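Local coordinates for protein TudS (Uncultured bacterium, PDB 6Z92) that probably removes the sulfur of 2-thiouracil by means of a bound cubane iron-sulfur cluster, at residues A95-G100 with K124-L129; F42-A47 with S101-S106. All coordinates share one frame; numbering follows the deposited sequence.

Contact 1. Residues A95-G100 with K124-L129; sequences ALLKEG and KTTALL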
ATOM      1  N   ALA A  95       5.508  -2.570   7.249  1.00 36.29           N
ATOM      2  CA  ALA A  95       5.113  -2.050   5.954  1.00 35.34           C
ATOM      3  C   ALA A  95       4.848  -0.558   6.029  1.00 33.61           C
ATOM      4  O   ALA A  95       4.279  -0.085   7.012  1.00 34.15           O
ATOM      5  CB  ALA A  95       3.867  -2.770   5.465  1.00 35.76           C
ATOM      6  N   LEU A  96       5.263   0.191   5.007  1.00 31.34           N
ATOM      7  CA  LEU A  96       5.008   1.631   4.926  1.00 30.26           C
ATOM      8  C   LEU A  96       4.128   1.808   3.695  1.00 29.94           C
ATOM      9  O   LEU A  96       4.622   1.781   2.567  1.00 30.31           O
ATOM     10  CB  LEU A  96       6.328   2.422   4.771  1.00 29.65           C
ATOM     11  CG  LEU A  96       6.204   3.918   4.465  1.00 29.03           C
ATOM     12  CD1 LEU A  96       5.297   4.627   5.456  1.00 29.93           C
ATOM     13  CD2 LEU A  96       7.567   4.557   4.384  1.00 28.92           C
ATOM     14  N   LEU A  97       2.819   1.915   3.906  1.00 28.99           N
ATOM     15  CA  LEU A  97       1.875   1.970   2.801  1.00 28.51           C
ATOM     16  C   LEU A  97       1.102   3.278   2.707  1.00 28.08           C
ATOM     17  O   LEU A  97       0.797   3.893   3.721  1.00 28.00           O
ATOM     18  CB  LEU A  97       0.919   0.754   2.854  1.00 28.11           C
ATOM     19  CG  LEU A  97       1.572  -0.629   2.941  1.00 29.01           C
ATOM     20  CD1 LEU A  97       0.519  -1.723   2.984  1.00 29.89           C
ATOM     21  CD2 LEU A  97       2.512  -0.882   1.762  1.00 29.13           C
ATOM     22  N   LYS A  98       0.757   3.673   1.477  1.00 27.97           N
ATOM     23  CA  LYS A  98       0.022   4.886   1.134  1.00 28.23           C
ATOM     24  C   LYS A  98      -1.414   4.961   1.724  1.00 29.16           C
ATOM     25  O   LYS A  98      -2.258   4.120   1.445  1.00 29.67           O
ATOM     26  CB  LYS A  98      -0.021   5.015  -0.391  1.00 28.98           C
ATOM     27  CG  LYS A  98      -0.765   6.245  -0.885  1.00 32.70           C
ATOM     28  CD  LYS A  98      -0.004   7.540  -0.589  1.00 35.18           C
ATOM     29  CE  LYS A  98      -0.893   8.742  -0.707  1.00 36.60           C
ATOM     30  NZ  LYS A  98      -1.799   8.901   0.470  1.00 35.99           N
ATOM     31  N   GLU A  99      -1.694   5.993   2.508  1.00 29.03           N
ATOM     32  CA  GLU A  99      -3.004   6.211   3.114  1.00 28.92           C
ATOM     33  C   GLU A  99      -4.132   6.511   2.097  1.00 29.62           C
ATOM     34  O   GLU A  99      -3.879   7.095   1.039  1.00 29.67           O
ATOM     35  CB  GLU A  99      -2.891   7.349   4.132  1.00 30.57           C
ATOM     36  CG  GLU A  99      -4.099   7.511   5.040  1.00 34.56           C
ATOM     37  CD  GLU A  99      -4.427   6.273   5.848  1.00 39.00           C
ATOM     38  OE1 GLU A  99      -5.040   5.339   5.277  1.00 39.04           O
ATOM     39  OE2 GLU A  99      -4.098   6.243   7.057  1.00 39.24           O
ATOM     40  N   GLY A 100      -5.357   6.070   2.427  1.00 29.68           N
ATOM     41  CA  GLY A 100      -6.572   6.294   1.646  1.00 29.83           C
ATOM     42  C   GLY A 100      -6.819   5.334   0.494  1.00 29.79           C
ATOM     43  O   GLY A 100      -7.899   5.337  -0.106  1.00 29.95           O
ATOM     44  N   LYS A 124      -6.996  -3.648   0.921  1.00 30.45           N
ATOM     45  CA  LYS A 124      -6.863  -5.106   0.862  1.00 29.39           C
ATOM     46  C   LYS A 124      -5.463  -5.623   1.203  1.00 28.92           C
ATOM     47  O   LYS A 124      -5.348  -6.681   1.836  1.00 28.73           O
ATOM     48  CB  LYS A 124      -7.324  -5.663  -0.496  1.00 30.05           C
ATOM     49  CG  LYS A 124      -8.710  -5.194  -0.884  1.00 32.38           C
ATOM     50  CD  LYS A 124      -9.546  -6.334  -1.420  1.00 34.40           C
ATOM     51  CE  LYS A 124      -9.949  -7.304  -0.347  1.00 35.02           C
ATOM     52  NZ  LYS A 124     -10.695  -8.444  -0.919  1.00 35.05           N
ATOM     53  N   THR A 125      -4.410  -4.908   0.779  1.00 28.61           N
ATOM     54  CA  THR A 125      -3.047  -5.353   1.067  1.00 29.69           C
ATOM     55  C   THR A 125      -2.780  -5.221   2.557  1.00 30.63           C
ATOM     56  O   THR A 125      -2.275  -6.150   3.177  1.00 30.36           O
ATOM     57  CB  THR A 125      -2.019  -4.584   0.207  1.00 31.06           C
ATOM     58  OG1 THR A 125      -2.281  -4.849  -1.171  1.00 32.34           O
ATOM     59  CG2 THR A 125      -0.573  -4.952   0.538  1.00 30.77           C
ATOM     60  N   THR A 126      -3.120  -4.055   3.129  1.00 31.16           N
ATOM     61  CA  THR A 126      -2.925  -3.749   4.542  1.00 31.87           C
ATOM     62  C   THR A 126      -3.647  -4.775   5.419  1.00 31.38           C
ATOM     63  O   THR A 126      -3.058  -5.330   6.349  1.00 31.43           O
ATOM     64  CB  THR A 126      -3.429  -2.323   4.820  1.00 34.10           C
ATOM     65  OG1 THR A 126      -2.590  -1.392   4.155  1.00 34.63           O
ATOM     66  CG2 THR A 126      -3.493  -2.007   6.309  1.00 35.25           C
ATOM     67  N   ALA A 127      -4.909  -5.065   5.074  1.00 30.43           N
ATOM     68  CA  ALA A 127      -5.729  -6.030   5.784  1.00 29.90           C
ATOM     69  C   ALA A 127      -5.070  -7.414   5.797  1.00 28.89           C
ATOM     70  O   ALA A 127      -4.987  -8.034   6.855  1.00 28.61           O
ATOM     71  CB  ALA A 127      -7.115  -6.095   5.158  1.00 29.92           C
ATOM     72  N   LEU A 128      -4.537  -7.855   4.651  1.00 28.00           N
ATOM     73  CA  LEU A 128      -3.856  -9.137   4.575  1.00 28.35           C
ATOM     74  C   LEU A 128      -2.545  -9.164   5.370  1.00 29.20           C
ATOM     75  O   LEU A 128      -2.283 -10.106   6.126  1.00 29.11           O
ATOM     76  CB  LEU A 128      -3.628  -9.550   3.120  1.00 28.07           C
ATOM     77  CG  LEU A 128      -3.066 -10.958   2.960  1.00 28.86           C
ATOM     78  CD1 LEU A 128      -4.037 -11.994   3.448  1.00 28.50           C
ATOM     79  CD2 LEU A 128      -2.683 -11.226   1.534  1.00 29.11           C
ATOM     80  N   LEU A 129      -1.733  -8.129   5.209  1.00 29.86           N
ATOM     81  CA  LEU A 129      -0.474  -8.010   5.919  1.00 31.52           C
ATOM     82  C   LEU A 129      -0.673  -8.015   7.453  1.00 32.78           C
ATOM     83  O   LEU A 129      -0.023  -8.802   8.147  1.00 33.02           O
ATOM     84  CB  LEU A 129       0.264  -6.745   5.443  1.00 31.90           C
ATOM     85  CG  LEU A 129       1.440  -6.914   4.446  1.00 33.30           C
ATOM     86  CD1 LEU A 129       1.169  -7.967   3.384  1.00 33.37           C
ATOM     87  CD2 LEU A 129       1.766  -5.605   3.788  1.00 34.26           C
TER
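Leu97 reaches across to helix 124-129 with one methyl, CD1, which comes to rest among Thr125, Thr126 and Leu129. Its closest partner there is polar: CD1 lies 3.3 Å from Thr126 OG1, the two side chains passing each other in opposite directions. The Leu97 chain is stretched out for this reach, with CG anti to the carbonyl carbon (chi1 -53°) and CD1 anti to CA. On the helix, OG1 of Thr126 hydrogen-bonds to Gly105 O on the side facing away from the leucine methyl, so the buried hydroxyl is satisfied although CD1 packs against it. The remaining contacts of CD1 are apolar and slacker, with Thr125 CG2 at 4.2 Å. Leu129 lies across the leucine at a slant and also meets the strand, where its CD2 packs 3.9 Å from Ala95 CB. Val136 of the neighbouring strand 135-137 touches Ala95, Leu97, Thr126 and Leu129 alike. No hydrogen bond joins the two segments; the contact rests on side-chain packing, apolar except for the Thr126 hydroxyl.

Beyond Leu97 the chain diverges from the helix. Glu99 and Gly100 are partly exposed, and there OE1 of Glu99 accepts from Gly100 N at 3.0 Å and from backbone nitrogens of the following loop. Ala127 and Leu128, also partly exposed, do not touch segment 95-100. Strands 94-96 and 135-137 are parallel neighbours joined through helix 124-131, so the contact packs the helix of a beta-alpha-beta crossover, here interrupted by a long insertion, onto its sheet.

Contact 2. Residues F42-A47 with S101-S106; sequences FCPEVA and SPSCGS. With SF4 (iron/sulfur cluster), chain C; EDO (1,2-ethanediol), chain D.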
ATOM      1  N   PHE A  42       7.107  -1.656  -3.662  1.00 32.98           N
ATOM      2  CA  PHE A  42       6.079  -2.592  -4.068  1.00 32.06           C
ATOM      3  C   PHE A  42       4.766  -1.887  -4.372  1.00 31.41           C
ATOM      4  O   PHE A  42       4.326  -1.045  -3.596  1.00 31.93           O
ATOM      5  CB  PHE A  42       5.852  -3.665  -2.972  1.00 31.55           C
ATOM      6  CG  PHE A  42       4.964  -4.802  -3.433  1.00 31.17           C
ATOM      7  CD1 PHE A  42       3.611  -4.812  -3.137  1.00 31.33           C
ATOM      8  CD2 PHE A  42       5.466  -5.812  -4.228  1.00 31.11           C
ATOM      9  CE1 PHE A  42       2.791  -5.807  -3.621  1.00 31.20           C
ATOM     10  CE2 PHE A  42       4.645  -6.816  -4.690  1.00 31.33           C
ATOM     11  CZ  PHE A  42       3.313  -6.799  -4.394  1.00 31.04           C
ATOM     12  N   CYS A  43       4.129  -2.246  -5.486  1.00 30.17           N
ATOM     13  CA  CYS A  43       2.814  -1.729  -5.801  1.00 29.40           C
ATOM     14  C   CYS A  43       1.866  -2.900  -5.953  1.00 28.16           C
ATOM     15  O   CYS A  43       1.961  -3.615  -6.933  1.00 29.00           O
ATOM     16  CB  CYS A  43       2.817  -0.842  -7.044  1.00 29.66           C
ATOM     17  SG  CYS A  43       1.169  -0.263  -7.522  1.00 32.51           S
ATOM     18  N   PRO A  44       0.933  -3.095  -5.024  1.00 27.05           N
ATOM     19  CA  PRO A  44      -0.044  -4.180  -5.162  1.00 27.09           C
ATOM     20  C   PRO A  44      -0.874  -4.191  -6.444  1.00 27.68           C
ATOM     21  O   PRO A  44      -1.173  -5.265  -6.956  1.00 28.72           O
ATOM     22  CB  PRO A  44      -0.959  -3.976  -3.947  1.00 27.53           C
ATOM     23  CG  PRO A  44      -0.125  -3.297  -2.964  1.00 28.12           C
ATOM     24  CD  PRO A  44       0.705  -2.338  -3.780  1.00 26.61           C
ATOM     25  N   GLU A  45      -1.283  -3.030  -6.938  1.00 27.10           N
ATOM     26  CA  GLU A  45      -2.142  -2.956  -8.112  1.00 26.85           C
ATOM     27  C   GLU A  45      -1.401  -3.295  -9.384  1.00 26.27           C
ATOM     28  O   GLU A  45      -1.908  -4.066 -10.204  1.00 24.87           O
ATOM     29  CB  GLU A  45      -2.855  -1.611  -8.170  1.00 29.00           C
ATOM     30  CG  GLU A  45      -3.881  -1.543  -7.059  1.00 31.00           C
ATOM     31  CD  GLU A  45      -4.457  -0.175  -6.789  1.00 33.91           C
ATOM     32  OE1 GLU A  45      -4.637   0.578  -7.768  1.00 35.64           O
ATOM     33  OE2 GLU A  45      -4.746   0.143  -5.611  1.00 33.40           O
ATOM     34  N   VAL A  46      -0.168  -2.804  -9.515  1.00 27.09           N
ATOM     35  CA  VAL A  46       0.655  -3.137 -10.677  1.00 28.26           C
ATOM     36  C   VAL A  46       1.118  -4.606 -10.586  1.00 29.03           C
ATOM     37  O   VAL A  46       1.091  -5.317 -11.592  1.00 29.20           O
ATOM     38  CB  VAL A  46       1.825  -2.140 -10.841  1.00 29.48           C
ATOM     39  CG1 VAL A  46       2.825  -2.642 -11.848  1.00 29.90           C
ATOM     40  CG2 VAL A  46       1.315  -0.762 -11.243  1.00 30.19           C
ATOM     41  N   ALA A  47       1.455  -5.094  -9.360  1.00 29.39           N
ATOM     42  CA  ALA A  47       1.817  -6.512  -9.171  1.00 29.30           C
ATOM     43  C   ALA A  47       0.621  -7.436  -9.483  1.00 29.43           C
ATOM     44  O   ALA A  47       0.804  -8.516 -10.019  1.00 29.94           O
ATOM     45  CB  ALA A  47       2.303  -6.765  -7.746  1.00 28.74           C
ATOM     46  N   SER A 101      -5.807   4.520   0.168  1.00 29.03           N
ATOM     47  CA  SER A 101      -5.821   3.609  -0.970  1.00 28.33           C
ATOM     48  C   SER A 101      -6.674   2.337  -0.720  1.00 28.22           C
ATOM     49  O   SER A 101      -6.631   1.745   0.371  1.00 28.15           O
ATOM     50  CB  SER A 101      -4.379   3.262  -1.351  1.00 28.36           C
ATOM     51  OG  SER A 101      -4.260   2.121  -2.183  1.00 30.43           O
ATOM     52  N   PRO A 102      -7.426   1.888  -1.745  1.00 26.90           N
ATOM     53  CA  PRO A 102      -8.165   0.633  -1.595  1.00 26.03           C
ATOM     54  C   PRO A 102      -7.237  -0.598  -1.475  1.00 26.93           C
ATOM     55  O   PRO A 102      -7.699  -1.697  -1.170  1.00 26.86           O
ATOM     56  CB  PRO A 102      -9.048   0.586  -2.844  1.00 26.51           C
ATOM     57  CG  PRO A 102      -8.310   1.404  -3.882  1.00 27.05           C
ATOM     58  CD  PRO A 102      -7.541   2.452  -3.112  1.00 26.37           C
ATOM     59  N   SER A 103      -5.920  -0.405  -1.667  1.00 27.38           N
ATOM     60  CA  SER A 103      -4.886  -1.418  -1.546  1.00 27.86           C
ATOM     61  C   SER A 103      -4.044  -1.150  -0.276  1.00 28.69           C
ATOM     62  O   SER A 103      -3.952  -2.012   0.594  1.00 28.78           O
ATOM     63  CB  SER A 103      -3.953  -1.360  -2.759  1.00 28.69           C
ATOM     64  OG  SER A 103      -4.378  -2.154  -3.849  1.00 30.82           O
ATOM     65  N   CYS A 104      -3.467   0.072  -0.171  1.00 29.07           N
ATOM     66  CA  CYS A 104      -2.489   0.475   0.828  1.00 29.84           C
ATOM     67  C   CYS A 104      -3.021   1.273   2.046  1.00 30.38           C
ATOM     68  O   CYS A 104      -2.269   1.488   3.007  1.00 29.45           O
ATOM     69  CB  CYS A 104      -1.366   1.239   0.130  1.00 30.37           C
ATOM     70  SG  CYS A 104      -0.538   0.302  -1.178  1.00 32.26           S
ATOM     71  N   GLY A 105      -4.274   1.736   1.999  1.00 31.15           N
ATOM     72  CA  GLY A 105      -4.865   2.493   3.104  1.00 31.86           C
ATOM     73  C   GLY A 105      -4.818   1.742   4.418  1.00 33.14           C
ATOM     74  O   GLY A 105      -5.053   0.537   4.423  1.00 33.67           O
ATOM     75  N   SER A 106      -4.452   2.401   5.531  1.00 33.53           N
ATOM     76  CA  SER A 106      -4.356   1.687   6.814  1.00 34.04           C
ATOM     77  C   SER A 106      -5.270   2.250   7.896  1.00 34.45           C
ATOM     78  O   SER A 106      -5.679   1.509   8.782  1.00 35.53           O
ATOM     79  CB  SER A 106      -2.908   1.592   7.290  1.00 34.93           C
ATOM     80  OG  SER A 106      -2.231   2.829   7.159  1.00 37.29           O
TER
HETATM   81 FE1  SF4 C 301      -1.730   2.701  -5.423  0.90 26.39          FE
HETATM   82 FE2  SF4 C 301       0.756   3.473  -4.371  0.90 27.57          FE
HETATM   83 FE3  SF4 C 301       0.501   1.168  -5.865  0.90 27.40          FE
HETATM   84 FE4  SF4 C 301      -0.602   1.323  -3.322  0.90 26.83          FE
HETATM   85  S1  SF4 C 301       1.661   1.420  -3.902  0.90 26.92           S
HETATM   86  S2  SF4 C 301      -1.609   0.441  -5.230  0.90 26.94           S
HETATM   87  S3  SF4 C 301      -1.308   3.485  -3.286  0.90 26.96           S
HETATM   88  S4  SF4 C 301       0.188   3.307  -6.605  0.90 26.93           S
HETATM   89  C1  EDO D 302      -4.716   3.945  -5.533  0.90 21.17           C
HETATM   90  O1  EDO D 302      -4.476   2.630  -5.004  0.90 21.56           O
HETATM   91  C2  EDO D 302      -4.028   4.235  -6.831  0.90 20.08           C
HETATM   92  O2  EDO D 302      -2.623   4.211  -6.671  0.90 19.30           O
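The carboxylate of Glu45 presents one face to the iron-sulfur cluster, whose S2 lies over it 3.3 Å from CD, while Pro102 CG stands more loosely on the other side. At its edge, Ser103 OG donates to the anti lone pair of OE2 over 2.9 Å. The same oxygen accepts from O1 of an ethanediol, probably from the crystallisation liquor, at 2.6 Å, a donor tilted out of the plane to the cluster side. The Pro44 ring brings CD to 3.9 Å from Cys104 SG.

Cys43 SG binds FE3 at 2.3 Å and, as N-cap of helix 44-47, also accepts from Val46 N; Cys104 SG binds FE4 at 2.4 Å. Ser101 OG accepts from Ser103 N (ST turn) and Cys104 N (ST motif) and donates to the ethanediol. Were the Glu45 carboxylate lost, as with an alanine here, Ser103 OG and ethanediol O1 would probably lack their acceptor and Arg54, salt-bridged to OE1, its charge mate. In this [4Fe-4S] site ethanediol O2 ligates FE1, consistent with an iron open to substrate. It lies between the short helix following edge strand 39-42 and the loop after strand 94-96, with Phe76 of helix 73-90 touching Glu45, Pro102 and Ser103.

How the contacts relate
From the N terminus the chain first meets segment 42-47, at the end of strand 39-42, then 95-100 and 101-106, which are consecutive, and finally 124-129. Contact 2 closes a loop of 53 residues that includes helix 73-90; contact 1 closes one of 23 residues that includes the hairpin of strands 108-110 and 118-120. The segments alternate, so the two contacts cross. Their centres are about 7 Å apart, and they join directly where Thr125 N probably hydrogen-bonds to Ser103 O (2.9 Å). Together they tie the C-terminal ends of strands 39-42 and 94-96 of the parallel sheet to the cluster-binding loop and to helix 124-131.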